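Local coordinates for protein arginine decarboxylase (PDB 3NZP) that probably catalyses the decarboxylation of arginine to agmatine, using pyridoxal 5'-phosphate as cofactor, a step that feeds polyamine and spermidine biosynthesis, at residues B[344-350]-B[404-410]; B[464-470]-B[499-503]; B[62-66]-B[78-82]. The contacts are given in a common frame with arbitrary orientation. Residue numbers count along the deposited sequence, not the author numbering.

Contact 1 (B[344-350]-B[404-410]); sequences YAENKLI and NAEILTH
Residues 344-350 leave strand 330-341 as a loop, extended at Y344 and A345, make one 3-10 turn over 346-348 (K348 N to A345 O, 3.0 Å), and straighten again at L349 and I350. Segment 404-410 is regular alpha-helix within helix 399-420. The loop meets the helix at two levels, Y344 opposite I407 (CA-CA 5.7 Å) and L349 opposite N404 (CA-CA 5.6 Å). N404, with chi1 m, reads the loop backbone: I350 N donates to N404 OD1 at 2.9 Å, and N404 ND2 returns a weak bond to I350 O at 3.5 Å. One turn on, I407 (mt) sets CD1 3.4 Å from K348 O and CB 3.8 Å from L349 CD2, which also lies 3.9 Å from L408 CG. At the far end Y344 and H410, both chi1 m, stack face to face, centroids 4.0 Å apart and planes at 30°; H410 ND1 donates to E406 O at 3.0 Å. E406 OE2 is hydrogen-bonded to S208 of the second subunit, whose T209 packs on Y344 and I407; E406 OE1 salt-bridges R402. Amide, apolar middle and ring stack thus fasten the loop before helix 357-368 onto helix 399-420 of the helical bundle, at the subunit interface.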
ATOM      1  N   TYR B 344     -20.646 -18.985 -23.701  1.00103.34           N
ATOM      2  CA  TYR B 344     -21.968 -18.657 -24.219  1.00 97.26           C
ATOM      3  C   TYR B 344     -22.265 -19.392 -25.511  1.00 93.03           C
ATOM      4  O   TYR B 344     -22.172 -18.833 -26.602  1.00 89.47           O
ATOM      5  CB  TYR B 344     -22.095 -17.146 -24.432  1.00101.12           C
ATOM      6  CG  TYR B 344     -22.431 -16.388 -23.166  1.00106.44           C
ATOM      7  CD1 TYR B 344     -23.674 -16.545 -22.549  1.00108.34           C
ATOM      8  CD2 TYR B 344     -21.501 -15.535 -22.568  1.00107.33           C
ATOM      9  CE1 TYR B 344     -23.985 -15.871 -21.368  1.00110.10           C
ATOM     10  CE2 TYR B 344     -21.802 -14.854 -21.384  1.00104.99           C
ATOM     11  CZ  TYR B 344     -23.045 -15.027 -20.792  1.00107.45           C
ATOM     12  OH  TYR B 344     -23.356 -14.362 -19.629  1.00102.56           O
ATOM     13  N   ALA B 345     -22.621 -20.662 -25.369  1.00 94.03           N
ATOM     14  CA  ALA B 345     -22.944 -21.507 -26.506  1.00 89.10           C
ATOM     15  C   ALA B 345     -24.437 -21.445 -26.765  1.00 81.60           C
ATOM     16  O   ALA B 345     -25.240 -21.324 -25.842  1.00 76.54           O
ATOM     17  CB  ALA B 345     -22.523 -22.946 -26.225  1.00 96.85           C
ATOM     18  N   GLU B 346     -24.803 -21.546 -28.031  1.00 73.08           N
ATOM     19  CA  GLU B 346     -26.198 -21.486 -28.405  1.00 74.76           C
ATOM     20  C   GLU B 346     -27.060 -22.547 -27.715  1.00 72.73           C
ATOM     21  O   GLU B 346     -28.248 -22.321 -27.485  1.00 68.73           O
ATOM     22  CB  GLU B 346     -26.329 -21.617 -29.925  1.00 76.57           C
ATOM     23  CG  GLU B 346     -27.687 -21.180 -30.451  1.00 81.29           C
ATOM     24  CD  GLU B 346     -27.822 -21.336 -31.951  1.00 80.55           C
ATOM     25  OE1 GLU B 346     -26.911 -20.902 -32.689  1.00 76.49           O
ATOM     26  OE2 GLU B 346     -28.856 -21.885 -32.389  1.00 82.86           O
ATOM     27  N   ASN B 347     -26.467 -23.691 -27.371  1.00 74.54           N
ATOM     28  CA  ASN B 347     -27.217 -24.782 -26.732  1.00 74.82           C
ATOM     29  C   ASN B 347     -27.660 -24.452 -25.319  1.00 75.74           C
ATOM     30  O   ASN B 347     -28.597 -25.061 -24.791  1.00 76.93           O
ATOM     31  CB  ASN B 347     -26.389 -26.068 -26.692  1.00 77.81           C
ATOM     32  CG  ASN B 347     -25.395 -26.093 -25.541  1.00 82.44           C
ATOM     33  OD1 ASN B 347     -24.481 -25.271 -25.477  1.00 83.74           O
ATOM     34  ND2 ASN B 347     -25.580 -27.040 -24.618  1.00 82.68           N
ATOM     35  N   LYS B 348     -26.964 -23.492 -24.715  1.00 70.06           N
ATOM     36  CA  LYS B 348     -27.247 -23.042 -23.359  1.00 61.75           C
ATOM     37  C   LYS B 348     -28.617 -22.379 -23.257  1.00 59.35           C
ATOM     38  O   LYS B 348     -29.083 -22.050 -22.162  1.00 54.14           O
ATOM     39  CB  LYS B 348     -26.162 -22.067 -22.919  1.00 58.05           C
ATOM     40  CG  LYS B 348     -24.824 -22.716 -22.668  1.00 62.93           C
ATOM     41  CD  LYS B 348     -24.851 -23.536 -21.386  1.00 63.86           C
ATOM     42  CE  LYS B 348     -23.474 -24.055 -21.078  1.00 66.54           C
ATOM     43  NZ  LYS B 348     -22.491 -22.936 -21.157  1.00 63.86           N
ATOM     44  N   LEU B 349     -29.260 -22.192 -24.405  1.00 54.66           N
ATOM     45  CA  LEU B 349     -30.568 -21.558 -24.451  1.00 59.44           C
ATOM     46  C   LEU B 349     -31.686 -22.448 -23.932  1.00 57.56           C
ATOM     47  O   LEU B 349     -31.968 -23.501 -24.493  1.00 61.84           O
ATOM     48  CB  LEU B 349     -30.884 -21.106 -25.881  1.00 54.71           C
ATOM     49  CG  LEU B 349     -30.056 -19.939 -26.424  1.00 58.53           C
ATOM     50  CD1 LEU B 349     -30.404 -19.707 -27.885  1.00 58.04           C
ATOM     51  CD2 LEU B 349     -30.327 -18.683 -25.599  1.00 56.99           C
ATOM     52  N   ILE B 350     -32.315 -22.011 -22.847  1.00 63.36           N
ATOM     53  CA  ILE B 350     -33.422 -22.741 -22.243  1.00 65.40           C
ATOM     54  C   ILE B 350     -34.639 -22.541 -23.147  1.00 67.75           C
ATOM     55  O   ILE B 350     -35.422 -21.608 -22.946  1.00 63.02           O
ATOM     56  CB  ILE B 350     -33.794 -22.182 -20.833  1.00 75.78           C
ATOM     57  CG1 ILE B 350     -32.540 -21.912 -19.977  1.00 74.16           C
ATOM     58  CG2 ILE B 350     -34.745 -23.147 -20.146  1.00 69.20           C
ATOM     59  CD1 ILE B 350     -31.696 -23.129 -19.658  1.00 75.71           C
ATOM     60  N   ASN B 404     -31.502 -16.504 -20.959  1.00 37.18           N
ATOM     61  CA  ASN B 404     -31.666 -16.498 -22.399  1.00 42.83           C
ATOM     62  C   ASN B 404     -31.227 -15.190 -23.013  1.00 45.05           C
ATOM     63  O   ASN B 404     -30.466 -15.171 -23.988  1.00 40.77           O
ATOM     64  CB  ASN B 404     -33.114 -16.758 -22.757  1.00 42.09           C
ATOM     65  CG  ASN B 404     -33.511 -18.165 -22.475  1.00 47.78           C
ATOM     66  OD1 ASN B 404     -32.731 -19.095 -22.725  1.00 39.79           O
ATOM     67  ND2 ASN B 404     -34.726 -18.350 -21.955  1.00 43.96           N
ATOM     68  N   ALA B 405     -31.719 -14.102 -22.424  1.00 43.85           N
ATOM     69  CA  ALA B 405     -31.416 -12.757 -22.884  1.00 38.39           C
ATOM     70  C   ALA B 405     -29.916 -12.529 -22.979  1.00 40.37           C
ATOM     71  O   ALA B 405     -29.401 -12.148 -24.033  1.00 40.69           O
ATOM     72  CB  ALA B 405     -32.045 -11.752 -21.943  1.00 40.09           C
ATOM     73  N   GLU B 406     -29.223 -12.780 -21.873  1.00 41.45           N
ATOM     74  CA  GLU B 406     -27.774 -12.604 -21.801  1.00 37.67           C
ATOM     75  C   GLU B 406     -27.030 -13.423 -22.853  1.00 38.22           C
ATOM     76  O   GLU B 406     -26.130 -12.909 -23.537  1.00 37.12           O
ATOM     77  CB  GLU B 406     -27.291 -12.969 -20.406  1.00 30.03           C
ATOM     78  CG  GLU B 406     -27.807 -12.040 -19.323  1.00 47.69           C
ATOM     79  CD  GLU B 406     -27.483 -12.540 -17.935  1.00 55.08           C
ATOM     80  OE1 GLU B 406     -27.770 -11.829 -16.948  1.00 50.67           O
ATOM     81  OE2 GLU B 406     -26.937 -13.662 -17.834  1.00 73.82           O
ATOM     82  N   ILE B 407     -27.407 -14.692 -22.989  1.00 37.21           N
ATOM     83  CA  ILE B 407     -26.768 -15.580 -23.967  1.00 43.30           C
ATOM     84  C   ILE B 407     -26.975 -15.050 -25.394  1.00 48.04           C
ATOM     85  O   ILE B 407     -26.024 -14.898 -26.177  1.00 42.17           O
ATOM     86  CB  ILE B 407     -27.355 -17.006 -23.893  1.00 39.27           C
ATOM     87  CG1 ILE B 407     -27.334 -17.532 -22.469  1.00 40.49           C
ATOM     88  CG2 ILE B 407     -26.529 -17.947 -24.715  1.00 38.55           C
ATOM     89  CD1 ILE B 407     -28.111 -18.815 -22.322  1.00 35.21           C
ATOM     90  N   LEU B 408     -28.235 -14.775 -25.721  1.00 50.38           N
ATOM     91  CA  LEU B 408     -28.600 -14.265 -27.043  1.00 47.57           C
ATOM     92  C   LEU B 408     -27.821 -12.989 -27.330  1.00 45.64           C
ATOM     93  O   LEU B 408     -27.187 -12.854 -28.376  1.00 42.59           O
ATOM     94  CB  LEU B 408     -30.115 -13.994 -27.099  1.00 39.35           C
ATOM     95  CG  LEU B 408     -31.007 -15.225 -27.258  1.00 27.81           C
ATOM     96  CD1 LEU B 408     -32.430 -14.946 -26.799  1.00 23.54           C
ATOM     97  CD2 LEU B 408     -30.972 -15.637 -28.709  1.00 21.47           C
ATOM     98  N   THR B 409     -27.870 -12.064 -26.379  1.00 42.48           N
ATOM     99  CA  THR B 409     -27.179 -10.802 -26.514  1.00 36.62           C
ATOM    100  C   THR B 409     -25.723 -11.043 -26.854  1.00 48.49           C
ATOM    101  O   THR B 409     -25.185 -10.424 -27.773  1.00 56.41           O
ATOM    102  CB  THR B 409     -27.277 -10.010 -25.230  1.00 36.07           C
ATOM    103  OG1 THR B 409     -28.660  -9.797 -24.921  1.00 36.35           O
ATOM    104  CG2 THR B 409     -26.576  -8.682 -25.372  1.00 31.77           C
ATOM    105  N   HIS B 410     -25.082 -11.952 -26.123  1.00 50.25           N
ATOM    106  CA  HIS B 410     -23.686 -12.259 -26.401  1.00 50.23           C
ATOM    107  C   HIS B 410     -23.522 -12.857 -27.783  1.00 46.71           C
ATOM    108  O   HIS B 410     -22.644 -12.444 -28.540  1.00 42.12           O
ATOM    109  CB  HIS B 410     -23.118 -13.207 -25.356  1.00 63.02           C
ATOM    110  CG  HIS B 410     -22.599 -12.506 -24.144  1.00 79.57           C
ATOM    111  ND1 HIS B 410     -23.409 -11.764 -23.310  1.00 81.12           N
ATOM    112  CD2 HIS B 410     -21.342 -12.390 -23.657  1.00 83.81           C
ATOM    113  CE1 HIS B 410     -22.669 -11.216 -22.362  1.00 86.84           C
ATOM    114  NE2 HIS B 410     -21.411 -11.580 -22.551  1.00 90.12           N
TER

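Contact 2 (B[464-470]-B[499-503])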
ATOM      1  N   PRO B 464       4.198 -13.721 -21.070  1.00 43.52           N
ATOM      2  CA  PRO B 464       4.355 -15.139 -20.748  1.00 40.40           C
ATOM      3  C   PRO B 464       5.820 -15.531 -20.779  1.00 41.64           C
ATOM      4  O   PRO B 464       6.617 -14.895 -21.464  1.00 45.17           O
ATOM      5  CB  PRO B 464       3.571 -15.828 -21.848  1.00 49.67           C
ATOM      6  CG  PRO B 464       2.537 -14.814 -22.203  1.00 49.77           C
ATOM      7  CD  PRO B 464       3.327 -13.552 -22.239  1.00 40.00           C
ATOM      8  N   LEU B 465       6.176 -16.585 -20.057  1.00 34.36           N
ATOM      9  CA  LEU B 465       7.563 -17.013 -20.030  1.00 39.61           C
ATOM     10  C   LEU B 465       7.991 -17.832 -21.235  1.00 42.43           C
ATOM     11  O   LEU B 465       9.183 -17.950 -21.524  1.00 41.16           O
ATOM     12  CB  LEU B 465       7.849 -17.804 -18.761  1.00 40.25           C
ATOM     13  CG  LEU B 465       8.316 -16.952 -17.577  1.00 42.83           C
ATOM     14  CD1 LEU B 465       7.250 -15.928 -17.231  1.00 42.89           C
ATOM     15  CD2 LEU B 465       8.613 -17.862 -16.391  1.00 43.94           C
ATOM     16  N   ASP B 466       7.017 -18.396 -21.934  1.00 45.70           N
ATOM     17  CA  ASP B 466       7.296 -19.223 -23.094  1.00 46.02           C
ATOM     18  C   ASP B 466       6.127 -19.149 -24.062  1.00 48.13           C
ATOM     19  O   ASP B 466       5.181 -18.381 -23.861  1.00 46.59           O
ATOM     20  CB  ASP B 466       7.510 -20.674 -22.658  1.00 40.70           C
ATOM     21  CG  ASP B 466       6.229 -21.330 -22.161  1.00 53.47           C
ATOM     22  OD1 ASP B 466       6.276 -22.516 -21.757  1.00 58.05           O
ATOM     23  OD2 ASP B 466       5.164 -20.666 -22.173  1.00 59.64           O
ATOM     24  N   ARG B 467       6.197 -19.969 -25.106  1.00 55.34           N
ATOM     25  CA  ARG B 467       5.160 -20.023 -26.127  1.00 59.46           C
ATOM     26  C   ARG B 467       5.117 -18.695 -26.892  1.00 59.47           C
ATOM     27  O   ARG B 467       4.082 -18.300 -27.427  1.00 57.21           O
ATOM     28  CB  ARG B 467       3.811 -20.306 -25.471  1.00 58.28           C
ATOM     29  CG  ARG B 467       2.915 -21.218 -26.278  1.00 70.75           C
ATOM     30  CD  ARG B 467       1.587 -21.404 -25.581  1.00 84.19           C
ATOM     31  NE  ARG B 467       1.769 -22.010 -24.264  1.00 94.05           N
ATOM     32  CZ  ARG B 467       1.636 -23.306 -24.008  1.00 96.79           C
ATOM     33  NH1 ARG B 467       1.832 -23.755 -22.770  1.00 93.97           N
ATOM     34  NH2 ARG B 467       1.288 -24.143 -24.985  1.00 92.95           N
ATOM     35  N   LEU B 468       6.265 -18.023 -26.951  1.00 63.58           N
ATOM     36  CA  LEU B 468       6.399 -16.730 -27.627  1.00 67.67           C
ATOM     37  C   LEU B 468       6.531 -16.846 -29.136  1.00 74.86           C
ATOM     38  O   LEU B 468       6.265 -15.884 -29.865  1.00 81.47           O
ATOM     39  CB  LEU B 468       7.605 -15.978 -27.061  1.00 60.68           C
ATOM     40  CG  LEU B 468       7.432 -15.573 -25.596  1.00 55.30           C
ATOM     41  CD1 LEU B 468       8.771 -15.134 -25.001  1.00 55.48           C
ATOM     42  CD2 LEU B 468       6.385 -14.465 -25.516  1.00 47.82           C
ATOM     43  N   ASP B 469       6.961 -18.019 -29.596  1.00 76.51           N
ATOM     44  CA  ASP B 469       7.115 -18.280 -31.026  1.00 70.62           C
ATOM     45  C   ASP B 469       5.727 -18.350 -31.679  1.00 66.53           C
ATOM     46  O   ASP B 469       5.602 -18.298 -32.900  1.00 65.12           O
ATOM     47  CB  ASP B 469       7.884 -19.589 -31.231  1.00 67.52           C
ATOM     48  CG  ASP B 469       7.299 -20.750 -30.430  1.00 79.98           C
ATOM     49  OD1 ASP B 469       7.994 -21.779 -30.282  1.00 86.93           O
ATOM     50  OD2 ASP B 469       6.150 -20.644 -29.948  1.00 82.11           O
ATOM     51  N   GLU B 470       4.691 -18.447 -30.844  1.00 64.97           N
ATOM     52  CA  GLU B 470       3.301 -18.507 -31.293  1.00 63.17           C
ATOM     53  C   GLU B 470       2.630 -17.161 -31.067  1.00 65.08           C
ATOM     54  O   GLU B 470       2.993 -16.424 -30.154  1.00 70.19           O
ATOM     55  CB  GLU B 470       2.538 -19.567 -30.513  1.00 65.55           C
ATOM     56  CG  GLU B 470       3.061 -20.966 -30.709  1.00 73.61           C
ATOM     57  CD  GLU B 470       2.529 -21.930 -29.669  1.00 80.64           C
ATOM     58  OE1 GLU B 470       1.288 -21.991 -29.484  1.00 80.83           O
ATOM     59  OE2 GLU B 470       3.358 -22.627 -29.034  1.00 79.46           O
ATOM     60  N   LEU B 499      -2.872 -12.999 -24.457  1.00 56.95           N
ATOM     61  CA  LEU B 499      -2.203 -14.217 -23.987  1.00 61.71           C
ATOM     62  C   LEU B 499      -2.647 -15.420 -24.797  1.00 63.05           C
ATOM     63  O   LEU B 499      -3.747 -15.434 -25.345  1.00 65.97           O
ATOM     64  CB  LEU B 499      -2.525 -14.473 -22.518  1.00 61.63           C
ATOM     65  CG  LEU B 499      -1.998 -13.397 -21.582  1.00 55.75           C
ATOM     66  CD1 LEU B 499      -2.580 -13.603 -20.207  1.00 55.59           C
ATOM     67  CD2 LEU B 499      -0.474 -13.455 -21.564  1.00 46.87           C
ATOM     68  N   HIS B 500      -1.798 -16.439 -24.856  1.00 62.84           N
ATOM     69  CA  HIS B 500      -2.125 -17.636 -25.615  1.00 68.50           C
ATOM     70  C   HIS B 500      -3.243 -18.441 -24.963  1.00 68.30           C
ATOM     71  O   HIS B 500      -3.345 -18.513 -23.739  1.00 66.62           O
ATOM     72  CB  HIS B 500      -0.875 -18.505 -25.788  1.00 71.27           C
ATOM     73  CG  HIS B 500       0.327 -17.742 -26.253  1.00 83.77           C
ATOM     74  ND1 HIS B 500       1.063 -16.933 -25.413  1.00 90.19           N
ATOM     75  CD2 HIS B 500       0.904 -17.638 -27.475  1.00 83.89           C
ATOM     76  CE1 HIS B 500       2.041 -16.366 -26.096  1.00 89.22           C
ATOM     77  NE2 HIS B 500       1.966 -16.776 -27.350  1.00 90.03           N
ATOM     78  N   ASP B 501      -4.096 -19.031 -25.791  1.00 73.41           N
ATOM     79  CA  ASP B 501      -5.200 -19.838 -25.293  1.00 72.31           C
ATOM     80  C   ASP B 501      -4.634 -21.189 -24.892  1.00 68.17           C
ATOM     81  O   ASP B 501      -4.442 -22.060 -25.733  1.00 68.84           O
ATOM     82  CB  ASP B 501      -6.253 -20.029 -26.386  1.00 74.31           C
ATOM     83  CG  ASP B 501      -7.470 -20.774 -25.889  1.00 71.71           C
ATOM     84  OD1 ASP B 501      -8.402 -20.989 -26.686  1.00 78.66           O
ATOM     85  OD2 ASP B 501      -7.492 -21.142 -24.694  1.00 71.65           O
ATOM     86  N   VAL B 502      -4.364 -21.365 -23.609  1.00 63.89           N
ATOM     87  CA  VAL B 502      -3.795 -22.617 -23.145  1.00 66.71           C
ATOM     88  C   VAL B 502      -4.755 -23.396 -22.256  1.00 68.86           C
ATOM     89  O   VAL B 502      -5.770 -22.865 -21.813  1.00 64.49           O
ATOM     90  CB  VAL B 502      -2.495 -22.357 -22.366  1.00 67.14           C
ATOM     91  CG1 VAL B 502      -1.450 -21.732 -23.287  1.00 60.75           C
ATOM     92  CG2 VAL B 502      -2.785 -21.436 -21.193  1.00 61.51           C
ATOM     93  N   ASP B 503      -4.428 -24.660 -22.008  1.00 72.75           N
ATOM     94  CA  ASP B 503      -5.249 -25.512 -21.156  1.00 78.68           C
ATOM     95  C   ASP B 503      -4.521 -25.710 -19.831  1.00 81.56           C
ATOM     96  O   ASP B 503      -3.578 -26.499 -19.744  1.00 80.74           O
ATOM     97  CB  ASP B 503      -5.475 -26.866 -21.828  1.00 85.90           C
ATOM     98  CG  ASP B 503      -6.454 -27.743 -21.064  1.00 91.10           C
ATOM     99  OD1 ASP B 503      -6.737 -28.865 -21.535  1.00 85.19           O
ATOM    100  OD2 ASP B 503      -6.942 -27.309 -19.994  1.00100.55           O
TER
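Two irregular loops, one following strand 462-464 and the other preceding strand 510-513, meet here around the imidazole of H500, beside those strands, which pair antiparallel in the mixed sheet. H500 NE2 donates to the backbone carbonyl of E470, 3.0 Å from NE2 to O. R467 O lies closer to H500 NE2, at 2.6 Å, but at too poor an angle to count as a hydrogen bond, so the ring nitrogen sits in a turn bordered by two carbonyls. The other ring nitrogen, ND1, is bonded to the hydroxyl of Y509. A CH-pi contact supplies the second element: R467, whose backbone has positive phi (66°), brings its CB over the face of H500, 4.2 Å from the ring centroid and 2° off the normal. The same side chain continues past V502, with CG1 over one face of the guanidinium and 3.4 Å from R467 NE, before its NH2 reaches a salt bridge with E507. Apolar packing completes the contact, P464 CG lying 3.4 Å from L499 CD2. With both nitrogens of H500 hydrogen-bonded and one ring face covered by aliphatic carbon, a buried histidine can join two loops that have no regular strand pairing between them.

Contact 3 (B[62-66]-B[78-82]); sequences IYGNF and GFNAV
An aromatic cluster of Y63, F66 and F79 packs helix 52-72 against strand 79-84, the first of the pyridoxal-binding barrel. Segment 62-66 is alpha-helical and 79-82 is extended; their short axes run nearly antiparallel, at 153°, and approach to 9.4 Å, with Y63 nearest A81 (CA-CA 7.6 Å) and F66 nearest F79 (7.3 Å). F79, chi1 t, has its CA-to-CB bond toward the helix and occupies the centre. Its ring forms an offset stack with F66, centroids 4.5 Å apart and planes at 12°, while F66 CB sits over the F79 face, 3.7 Å from its centroid. Toward Y63 (chi1 m) F79 turns its edge, making a T-shaped pair with centroids 4.9 Å apart and planes at 80°. Helices packed, nearly antiparallel, outside a closed ring of parallel strands are the principle of the TIM barrel, the fold of this domain, and F79 also touches I317 and I319 of strand 316-319, the neighbour that closes the ring of strands. I62 CG2 lies 3.7 Å from F79 CZ. Y63 reaches the strand backbone: A81 N donates to Y63 OH at 2.8 Å, and Y63 CE1 lies 3.4 Å from A81 CB.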
ATOM      1  N   ILE B  62      25.131   3.153 -15.232  1.00 38.20           N
ATOM      2  CA  ILE B  62      25.076   4.502 -14.678  1.00 37.78           C
ATOM      3  C   ILE B  62      26.464   5.128 -14.769  1.00 40.32           C
ATOM      4  O   ILE B  62      26.640   6.172 -15.402  1.00 38.62           O
ATOM      5  CB  ILE B  62      24.611   4.495 -13.201  1.00 37.05           C
ATOM      6  CG1 ILE B  62      23.150   4.052 -13.126  1.00 34.17           C
ATOM      7  CG2 ILE B  62      24.733   5.882 -12.587  1.00 30.84           C
ATOM      8  CD1 ILE B  62      22.619   3.969 -11.729  1.00 43.23           C
ATOM      9  N   TYR B  63      27.453   4.492 -14.152  1.00 39.28           N
ATOM     10  CA  TYR B  63      28.815   5.011 -14.211  1.00 38.90           C
ATOM     11  C   TYR B  63      29.272   5.165 -15.665  1.00 39.82           C
ATOM     12  O   TYR B  63      29.952   6.133 -16.017  1.00 36.22           O
ATOM     13  CB  TYR B  63      29.760   4.091 -13.444  1.00 25.38           C
ATOM     14  CG  TYR B  63      29.725   4.364 -11.972  1.00 25.42           C
ATOM     15  CD1 TYR B  63      28.738   3.822 -11.153  1.00 24.78           C
ATOM     16  CD2 TYR B  63      30.653   5.224 -11.404  1.00 34.52           C
ATOM     17  CE1 TYR B  63      28.682   4.137  -9.794  1.00 25.92           C
ATOM     18  CE2 TYR B  63      30.608   5.547 -10.062  1.00 40.32           C
ATOM     19  CZ  TYR B  63      29.625   5.003  -9.262  1.00 35.17           C
ATOM     20  OH  TYR B  63      29.618   5.360  -7.934  1.00 47.42           O
ATOM     21  N   GLY B  64      28.870   4.213 -16.504  1.00 41.70           N
ATOM     22  CA  GLY B  64      29.227   4.255 -17.908  1.00 39.74           C
ATOM     23  C   GLY B  64      28.805   5.547 -18.582  1.00 38.36           C
ATOM     24  O   GLY B  64      29.624   6.235 -19.185  1.00 35.38           O
ATOM     25  N   ASN B  65      27.529   5.891 -18.469  1.00 36.51           N
ATOM     26  CA  ASN B  65      27.032   7.105 -19.087  1.00 36.63           C
ATOM     27  C   ASN B  65      27.598   8.384 -18.501  1.00 33.13           C
ATOM     28  O   ASN B  65      27.966   9.294 -19.235  1.00 31.78           O
ATOM     29  CB  ASN B  65      25.515   7.166 -19.001  1.00 36.41           C
ATOM     30  CG  ASN B  65      24.858   6.306 -20.028  1.00 37.99           C
ATOM     31  OD1 ASN B  65      24.828   5.089 -19.895  1.00 44.73           O
ATOM     32  ND2 ASN B  65      24.343   6.930 -21.086  1.00 40.43           N
ATOM     33  N   PHE B  66      27.656   8.465 -17.181  1.00 33.47           N
ATOM     34  CA  PHE B  66      28.168   9.669 -16.569  1.00 37.81           C
ATOM     35  C   PHE B  66      29.642   9.859 -16.873  1.00 38.62           C
ATOM     36  O   PHE B  66      30.128  10.989 -16.926  1.00 44.20           O
ATOM     37  CB  PHE B  66      27.903   9.677 -15.053  1.00 32.11           C
ATOM     38  CG  PHE B  66      26.648  10.408 -14.675  1.00 22.14           C
ATOM     39  CD1 PHE B  66      26.649  11.787 -14.554  1.00 23.07           C
ATOM     40  CD2 PHE B  66      25.448   9.725 -14.516  1.00 26.85           C
ATOM     41  CE1 PHE B  66      25.471  12.486 -14.287  1.00 32.27           C
ATOM     42  CE2 PHE B  66      24.263  10.406 -14.248  1.00 24.89           C
ATOM     43  CZ  PHE B  66      24.270  11.791 -14.134  1.00 34.65           C
ATOM     44  N   GLY B  78      34.375  15.101 -10.196  1.00 38.64           N
ATOM     45  CA  GLY B  78      34.180  13.668 -10.173  1.00 33.27           C
ATOM     46  C   GLY B  78      32.716  13.290 -10.076  1.00 39.44           C
ATOM     47  O   GLY B  78      31.848  14.155  -9.892  1.00 39.68           O
ATOM     48  N   PHE B  79      32.452  11.990 -10.194  1.00 36.92           N
ATOM     49  CA  PHE B  79      31.101  11.446 -10.123  1.00 36.85           C
ATOM     50  C   PHE B  79      31.005  10.295  -9.151  1.00 39.10           C
ATOM     51  O   PHE B  79      31.925   9.492  -9.033  1.00 45.63           O
ATOM     52  CB  PHE B  79      30.651  10.961 -11.493  1.00 38.55           C
ATOM     53  CG  PHE B  79      29.424  10.106 -11.457  1.00 40.59           C
ATOM     54  CD1 PHE B  79      29.525   8.718 -11.413  1.00 43.04           C
ATOM     55  CD2 PHE B  79      28.164  10.687 -11.474  1.00 40.08           C
ATOM     56  CE1 PHE B  79      28.382   7.919 -11.389  1.00 43.62           C
ATOM     57  CE2 PHE B  79      27.015   9.903 -11.448  1.00 44.01           C
ATOM     58  CZ  PHE B  79      27.123   8.514 -11.408  1.00 44.35           C
ATOM     59  N   ASN B  80      29.875  10.210  -8.462  1.00 45.65           N
ATOM     60  CA  ASN B  80      29.645   9.145  -7.498  1.00 45.55           C
ATOM     61  C   ASN B  80      28.164   8.818  -7.386  1.00 43.80           C
ATOM     62  O   ASN B  80      27.310   9.715  -7.349  1.00 35.86           O
ATOM     63  CB  ASN B  80      30.188   9.545  -6.132  1.00 48.23           C
ATOM     64  CG  ASN B  80      31.052   8.466  -5.522  1.00 64.21           C
ATOM     65  OD1 ASN B  80      32.284   8.575  -5.524  1.00 75.60           O
ATOM     66  ND2 ASN B  80      30.416   7.400  -5.016  1.00 53.92           N
ATOM     67  N   ALA B  81      27.873   7.522  -7.324  1.00 40.80           N
ATOM     68  CA  ALA B  81      26.503   7.024  -7.207  1.00 38.84           C
ATOM     69  C   ALA B  81      26.207   6.512  -5.801  1.00 39.85           C
ATOM     70  O   ALA B  81      27.050   5.890  -5.159  1.00 45.36           O
ATOM     71  CB  ALA B  81      26.276   5.909  -8.209  1.00 24.20           C
ATOM     72  N   VAL B  82      25.003   6.781  -5.325  1.00 38.52           N
ATOM     73  CA  VAL B  82      24.615   6.315  -4.010  1.00 42.70           C
ATOM     74  C   VAL B  82      23.272   5.590  -4.103  1.00 41.48           C
ATOM     75  O   VAL B  82      22.399   5.985  -4.884  1.00 43.02           O
ATOM     76  CB  VAL B  82      24.495   7.484  -3.026  1.00 46.70           C
ATOM     77  CG1 VAL B  82      24.255   6.953  -1.629  1.00 56.27           C
ATOM     78  CG2 VAL B  82      25.767   8.306  -3.052  1.00 50.56           C
TER

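The three contacts follow one another along the sequence, contact 3 in the barrel, contact 1 at the helical bundle and contact 2 in the loops around the mixed sheet. None touches another. Contacts 1 and 2 have centres 30 Å apart (nearest atoms about 13 Å) on the same side of the chain's centre, whereas contacts 1 and 3 lie on opposite sides, centres 63 Å apart; contacts 2 and 3 have centres about 40 Å apart, nearest atoms about 26 Å. Contact 3 alone comes near the cofactor: the I62 side chain is about 9 Å from bound PLP and about 7 Å from G322. Contact 1 instead borders the second subunit.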